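Local coordinates for Serine/threonine/tyrosine-interacting protein (Homo sapiens, PDB 2R0B) that acts as a catalytically inactive phosphatase that holds ERK1 and ERK2 in the nucleus and, by binding FBXW7, keeps it out of its ubiquitin-ligase complex, at residues V69-I72 and I73-F76; M78-E81 and F82-S86; N135-A138 and G139-H142. All coordinates share one frame; numbering follows the deposited sequence. Where two conformers were deposited one is given.

In the fold
All three contacts are local and lie in the dual-specificity phosphatase domain, following one another along the chain. Interaction 1 shapes the loop between strand 58-63 and helix 76-88, interaction 2 runs along that helix, and interaction 3 starts helix 138-152. The centres of interactions 1 and 2 are about 16 Å apart, those of 1 and 3 about 11 Å, and those of 2 and 3 about 22 Å. Interactions 1 and 3 meet directly, with I72 CD1 3.5 Å from F140 CD1, so the loop packs on the start of the last helix. Interaction 2 instead lies where helix 76-88 packs against the sheet, in a domain that keeps the phosphatase fold without its catalysis.

Interaction 1: V69-I72 and I73-F76; sequences VENI and IRFF
N71 and R74 grip each other twice where the loop turns into helix 76-88. The amide oxygen OD1 of N71 accepts from R74 N at 2.8 Å, nearly straight and in the carbonyl plane, a side-chain-to-backbone bond across the start of the 3-10 turn 73-75. In return R74 curls back: its CG sits between its own backbone N and carbonyl carbon (chi1 63°), and the extended chain beyond carries NE to N71 O at 2.8 Å. That oxygen lies in the guanidinium plane, whereas the N71 amide is turned 59° from it. The ring of F75 meets one guanidinium face, its CE2 lying over the centre. E70 crosses R74 at about a right angle, making a long salt bridge from OE2 to NH2 of 3.4 Å; its other oxygen, OE1, accepts from A65 N and from a water. On the buried side I72 lays CG1 and CD1 against F76 CZ, each at 3.6 Å, and I72 O accepts from F75 N while standing over one face of the F76 ring. Asparagine and arginine thus suit the outer side of this partly buried turn, where their side chains bond to backbone groups, and the long salt bridge probably adds only modest electrostatic support.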
loop_
_atom_site.group_PDB
_atom_site.type_symbol
_atom_site.label_atom_id
_atom_site.label_comp_id
_atom_site.label_asym_id
_atom_site.label_seq_id
_atom_site.Cartn_x
_atom_site.Cartn_y
_atom_site.Cartn_z
ATOM N N VAL A 69 7.604 -6.021 15.323
ATOM C CA VAL A 69 8.533 -7.100 14.978
ATOM C C VAL A 69 8.165 -7.854 13.690
ATOM O O VAL A 69 8.911 -8.713 13.229
ATOM C CB VAL A 69 8.786 -8.071 16.159
ATOM C CG1 VAL A 69 9.011 -7.283 17.448
ATOM C CG2 VAL A 69 7.641 -9.037 16.323
ATOM N N GLU A 70 7.008 -7.538 13.115
ATOM C CA GLU A 70 6.598 -8.177 11.860
ATOM C C GLU A 70 7.594 -7.770 10.768
ATOM O O GLU A 70 7.997 -6.617 10.676
ATOM C CB GLU A 70 5.166 -7.772 11.484
ATOM C CG GLU A 70 4.692 -8.213 10.079
ATOM C CD GLU A 70 4.615 -9.728 9.925
ATOM O OE1 GLU A 70 3.478 -10.266 9.937
ATOM O OE2 GLU A 70 5.693 -10.378 9.841
ATOM N N ASN A 71 8.037 -8.738 9.983
ATOM C CA ASN A 71 8.913 -8.462 8.852
ATOM C C ASN A 71 8.103 -8.077 7.622
ATOM O O ASN A 71 7.377 -8.913 7.040
ATOM C CB ASN A 71 9.770 -9.701 8.557
ATOM C CG ASN A 71 10.690 -9.542 7.341
ATOM O OD1 ASN A 71 10.479 -8.702 6.454
ATOM N ND2 ASN A 71 11.727 -10.385 7.295
ATOM N N ILE A 72 8.225 -6.813 7.216
ATOM C CA ILE A 72 7.653 -6.372 5.928
ATOM C C ILE A 72 8.721 -6.093 4.865
ATOM O O ILE A 72 8.414 -6.097 3.685
ATOM C CB ILE A 72 6.756 -5.112 6.063
ATOM C CG1 ILE A 72 7.558 -3.895 6.554
ATOM C CG2 ILE A 72 5.539 -5.416 6.939
ATOM C CD1 ILE A 72 6.693 -2.592 6.650
ATOM N N ILE A 73 9.967 -5.848 5.268
ATOM C CA ILE A 73 11.038 -5.622 4.279
ATOM C C ILE A 73 11.177 -6.782 3.281
ATOM O O ILE A 73 11.458 -6.559 2.103
ATOM C CB ILE A 73 12.389 -5.269 4.964
ATOM C CG1 ILE A 73 13.429 -4.831 3.932
ATOM C CG2 ILE A 73 12.877 -6.433 5.834
ATOM C CD1 ILE A 73 14.746 -4.337 4.552
ATOM N N ARG A 74 10.936 -8.017 3.743
ATOM C CA ARG A 74 10.964 -9.169 2.837
ATOM C C ARG A 74 10.060 -9.017 1.593
ATOM O O ARG A 74 10.319 -9.654 0.563
ATOM C CB ARG A 74 10.616 -10.464 3.586
ATOM C CG ARG A 74 9.192 -10.470 4.157
ATOM C CD ARG A 74 8.927 -11.668 5.017
ATOM N NE ARG A 74 7.737 -11.466 5.831
ATOM C CZ ARG A 74 6.833 -12.405 6.106
ATOM N NH1 ARG A 74 6.955 -13.636 5.628
ATOM N NH2 ARG A 74 5.786 -12.105 6.859
ATOM N N PHE A 75 9.016 -8.183 1.694
ATOM C CA PHE A 75 8.041 -8.043 0.599
ATOM C C PHE A 75 8.209 -6.746 -0.218
ATOM O O PHE A 75 7.535 -6.591 -1.264
ATOM C CB PHE A 75 6.579 -8.122 1.107
ATOM C CG PHE A 75 6.153 -9.496 1.596
ATOM C CD1 PHE A 75 6.258 -10.613 0.773
ATOM C CD2 PHE A 75 5.619 -9.656 2.874
ATOM C CE1 PHE A 75 5.877 -11.877 1.251
ATOM C CE2 PHE A 75 5.220 -10.900 3.350
ATOM C CZ PHE A 75 5.341 -12.013 2.535
ATOM N N PHE A 76 9.110 -5.846 0.194
ATOM C CA PHE A 76 9.304 -4.613 -0.573
ATOM C C PHE A 76 9.644 -4.841 -2.065
ATOM O O PHE A 76 9.069 -4.189 -2.905
ATOM C CB PHE A 76 10.301 -3.654 0.105
ATOM C CG PHE A 76 9.798 -3.080 1.419
ATOM C CD1 PHE A 76 8.437 -3.026 1.703
ATOM C CD2 PHE A 76 10.683 -2.556 2.345
ATOM C CE1 PHE A 76 7.974 -2.483 2.932
ATOM C CE2 PHE A 76 10.235 -2.019 3.564
ATOM C CZ PHE A 76 8.887 -1.970 3.848
HETATM O O HOH W 1 3.039 -12.472 8.628
#

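Interaction 2: M78-E81 and F82-S86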
loop_
_atom_site.group_PDB
_atom_site.type_symbol
_atom_site.label_atom_id
_atom_site.label_comp_id
_atom_site.label_asym_id
_atom_site.label_seq_id
_atom_site.Cartn_x
_atom_site.Cartn_y
_atom_site.Cartn_z
ATOM N N MET A 78 8.792 -7.342 -3.955
ATOM C CA MET A 78 7.571 -7.906 -4.528
ATOM C C MET A 78 6.580 -6.795 -4.863
ATOM O O MET A 78 6.013 -6.737 -5.955
ATOM C CB MET A 78 6.963 -8.896 -3.508
ATOM C CG MET A 78 5.613 -9.557 -3.862
ATOM S SD MET A 78 5.053 -10.807 -2.648
ATOM C CE MET A 78 6.502 -11.843 -2.414
ATOM N N THR A 79 6.351 -5.910 -3.893
ATOM C CA THR A 79 5.332 -4.877 -4.098
ATOM C C THR A 79 5.790 -3.807 -5.083
ATOM O O THR A 79 4.982 -3.303 -5.864
ATOM C CB THR A 79 4.836 -4.265 -2.778
ATOM O OG1 THR A 79 5.933 -3.647 -2.103
ATOM C CG2 THR A 79 4.232 -5.378 -1.905
ATOM N N LYS A 80 7.082 -3.498 -5.076
ATOM C CA LYS A 80 7.659 -2.575 -6.063
ATOM C C LYS A 80 7.455 -3.110 -7.496
ATOM O O LYS A 80 7.011 -2.376 -8.385
ATOM C CB LYS A 80 9.146 -2.349 -5.761
ATOM C CG LYS A 80 10.012 -1.706 -6.885
ATOM C CD LYS A 80 9.814 -0.212 -7.054
ATOM C CE LYS A 80 10.828 0.382 -8.069
ATOM N NZ LYS A 80 10.229 1.521 -8.840
ATOM N N GLU A 81 7.754 -4.395 -7.695
ATOM C CA GLU A 81 7.547 -5.078 -8.982
ATOM C C GLU A 81 6.068 -5.043 -9.398
ATOM O O GLU A 81 5.747 -4.718 -10.544
ATOM C CB GLU A 81 8.102 -6.516 -8.895
ATOM C CG GLU A 81 7.733 -7.453 -10.046
ATOM C CD GLU A 81 8.292 -8.861 -9.848
ATOM O OE1 GLU A 81 8.074 -9.461 -8.768
ATOM O OE2 GLU A 81 8.961 -9.364 -10.783
ATOM N N PHE A 82 5.178 -5.303 -8.445
ATOM C CA PHE A 82 3.745 -5.375 -8.708
ATOM C C PHE A 82 3.208 -4.004 -9.146
ATOM O O PHE A 82 2.502 -3.885 -10.170
ATOM C CB PHE A 82 3.026 -5.893 -7.450
ATOM C CG PHE A 82 1.523 -6.080 -7.611
ATOM C CD1 PHE A 82 1.007 -7.224 -8.196
ATOM C CD2 PHE A 82 0.638 -5.148 -7.098
ATOM C CE1 PHE A 82 -0.350 -7.423 -8.329
ATOM C CE2 PHE A 82 -0.738 -5.339 -7.197
ATOM C CZ PHE A 82 -1.232 -6.487 -7.812
ATOM N N ILE A 83 3.603 -2.976 -8.401
ATOM C CA ILE A 83 3.179 -1.625 -8.685
ATOM C C ILE A 83 3.788 -1.146 -9.989
ATOM O O ILE A 83 3.066 -0.593 -10.807
ATOM C CB ILE A 83 3.520 -0.656 -7.553
ATOM C CG1 ILE A 83 2.638 -0.957 -6.314
ATOM C CG2 ILE A 83 3.298 0.792 -7.997
ATOM C CD1 ILE A 83 3.181 -0.369 -5.015
ATOM N N ASP A 84 5.085 -1.389 -10.203
ATOM C CA ASP A 84 5.716 -0.993 -11.484
ATOM C C ASP A 84 5.031 -1.618 -12.701
ATOM O O ASP A 84 4.840 -0.966 -13.728
ATOM C CB ASP A 84 7.223 -1.338 -11.514
ATOM C CG ASP A 84 8.069 -0.370 -10.706
ATOM O OD1 ASP A 84 7.648 0.787 -10.497
ATOM O OD2 ASP A 84 9.189 -0.759 -10.316
ATOM N N GLY A 85 4.667 -2.886 -12.571
ATOM C CA GLY A 85 4.081 -3.677 -13.619
ATOM C C GLY A 85 2.743 -3.107 -14.020
ATOM O O GLY A 85 2.453 -2.958 -15.205
ATOM N N SER A 86 1.958 -2.731 -13.023
ATOM C CA SER A 86 0.676 -2.105 -13.290
ATOM C C SER A 86 0.857 -0.754 -13.965
ATOM O O SER A 86 0.257 -0.485 -15.015
ATOM C CB SER A 86 -0.079 -1.898 -11.986
ATOM O OG SER A 86 -1.286 -1.232 -12.255
#
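K80 runs obliquely across D84, one helical turn further on, with its last carbons close to OD2. Its chain leaves with CG anti to the backbone N (chi1 165°) and then bends at chi2 and again at chi4, which brings the ammonium group back across the turn. NZ spans both carboxylate oxygens, 2.9 Å from D84 OD2 and 3.2 Å from D84 OD1. Each of the two hydrogen bonds is weak, but together they form an i to i+4 salt bridge. D84 turns its CG anti to its own carbonyl carbon (chi1 -77°), placing the carboxylate on the side of the preceding turn. Both charges have further partners on helix 103-116: K80 NZ bonds to T115 OG1, and D84 OD1 makes a weak bond with Y111 OH.

Beneath this pair run the helix's own bonds, with I83 N giving to T79 O at 2.9 Å and D84 N to K80 O at 2.8 Å. I83 folds its CG1 over the carbonyl of the turn before, 3.3 Å from T79 O, and its side chain packs on I38 and V93 of the sheet. F82 suits its place, its side chain reaching L60 and I38 and its ring meeting H36 edge-to-face. G85, lacking a side chain, continues the bonding by giving its N-H to E81 O. The helix is thus amphipathic: branched and aromatic groups face the strands, while the lysine and aspartate probably balance each other's charge and tie this turn to helix 103-116.

Interaction 3: N135-A138 and G139-H142; sequences NPNA and GFVH
G139 is the first residue of the second segment to meet N137, the N-cap of helix 138-152: its N lies 2.8 Å from N137 OD1 in a weak, bent bond. F140 gives the straighter capping bond, 2.9 Å from its N to the same OD1, arriving 34° out of the carbonyl plane. The F140 ring then lies under the asparagine amide, with ND2 3.3 Å above its plane and over its centre, the two planes 37° apart. N137 can do both because its CG stands between its backbone N and carbonyl carbon (chi1 73°), which folds the amide back over the first turn; ND2 also bonds to D66 OD1. An alanine here would remove the amide and would probably leave the N-H groups of G139 and F140 without their cap and D66 without this donor. V141 bonds through its N to N137 O at 3.0 Å, and its CG2 approaches P136 CB at 4.2 Å, a loose apolar contact beside Y120. H142 closes the turn with an almost linear bond from its N to A138 O, which also lies in the plane of its ring at the edge, 3.0 Å from CD2. P136 suits the place just before the cap as a compact apolar group, its CB against F140 CB and its ring packed on Y120, F124 and I109. The asparagine cap gives F140 N a good acceptor and G139 N a weak one, and probably fixes where the helix begins.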
loop_
_atom_site.group_PDB
_atom_site.type_symbol
_atom_site.label_atom_id
_atom_site.label_comp_id
_atom_site.label_asym_id
_atom_site.label_seq_id
_atom_site.Cartn_x
_atom_site.Cartn_y
_atom_site.Cartn_z
ATOM N N ASN A 135 0.656 6.501 9.988
ATOM C CA ASN A 135 1.523 6.339 11.144
ATOM C C ASN A 135 2.135 4.930 11.159
ATOM O O ASN A 135 1.712 4.073 11.931
ATOM C CB ASN A 135 0.722 6.670 12.417
ATOM C CG ASN A 135 1.559 6.673 13.685
ATOM O OD1 ASN A 135 2.782 6.890 13.681
ATOM N ND2 ASN A 135 0.888 6.430 14.794
ATOM N N PRO A 136 3.144 4.681 10.291
ATOM C CA PRO A 136 3.764 3.359 10.362
ATOM C C PRO A 136 4.374 3.148 11.751
ATOM O O PRO A 136 4.942 4.093 12.341
ATOM C CB PRO A 136 4.865 3.421 9.289
ATOM C CG PRO A 136 4.477 4.525 8.388
ATOM C CD PRO A 136 3.796 5.526 9.275
ATOM N N ASN A 137 4.235 1.945 12.313
ATOM C CA ASN A 137 4.874 1.684 13.615
ATOM C C ASN A 137 6.397 1.802 13.495
ATOM O O ASN A 137 6.939 1.793 12.389
ATOM C CB ASN A 137 4.422 0.337 14.239
ATOM C CG ASN A 137 5.000 -0.878 13.553
ATOM O OD1 ASN A 137 6.219 -1.011 13.382
ATOM N ND2 ASN A 137 4.127 -1.813 13.189
ATOM N N ALA A 138 7.072 1.887 14.633
ATOM C CA ALA A 138 8.508 2.145 14.663
ATOM C C ALA A 138 9.314 1.033 14.014
ATOM O O ALA A 138 10.350 1.299 13.393
ATOM C CB ALA A 138 8.976 2.373 16.122
ATOM N N GLY A 139 8.819 -0.200 14.101
ATOM C CA GLY A 139 9.533 -1.328 13.512
ATOM C C GLY A 139 9.557 -1.162 12.006
ATOM O O GLY A 139 10.577 -1.394 11.345
ATOM N N PHE A 140 8.421 -0.719 11.481
ATOM C CA PHE A 140 8.229 -0.495 10.061
ATOM C C PHE A 140 9.098 0.675 9.591
ATOM O O PHE A 140 9.647 0.646 8.478
ATOM C CB PHE A 140 6.754 -0.189 9.765
ATOM C CG PHE A 140 5.837 -1.378 9.898
ATOM C CD1 PHE A 140 6.328 -2.659 10.149
ATOM C CD2 PHE A 140 4.452 -1.204 9.750
ATOM C CE1 PHE A 140 5.442 -3.757 10.229
ATOM C CE2 PHE A 140 3.574 -2.295 9.844
ATOM C CZ PHE A 140 4.068 -3.556 10.092
ATOM N N VAL A 141 9.235 1.702 10.423
ATOM C CA VAL A 141 10.083 2.840 10.057
ATOM C C VAL A 141 11.543 2.404 9.926
ATOM O O VAL A 141 12.202 2.685 8.918
ATOM C CB VAL A 141 9.953 3.990 11.037
ATOM C CG1 VAL A 141 10.949 5.118 10.665
ATOM C CG2 VAL A 141 8.526 4.508 11.048
ATOM N N HIS A 142 12.037 1.696 10.938
ATOM C CA HIS A 142 13.360 1.099 10.840
ATOM C C HIS A 142 13.532 0.246 9.580
ATOM O O HIS A 142 14.590 0.309 8.941
ATOM C CB HIS A 142 13.682 0.291 12.095
ATOM C CG HIS A 142 14.018 1.139 13.277
ATOM N ND1 HIS A 142 15.299 1.240 13.783
ATOM C CD2 HIS A 142 13.252 1.966 14.023
ATOM C CE1 HIS A 142 15.298 2.064 14.816
ATOM N NE2 HIS A 142 14.068 2.526 14.979
#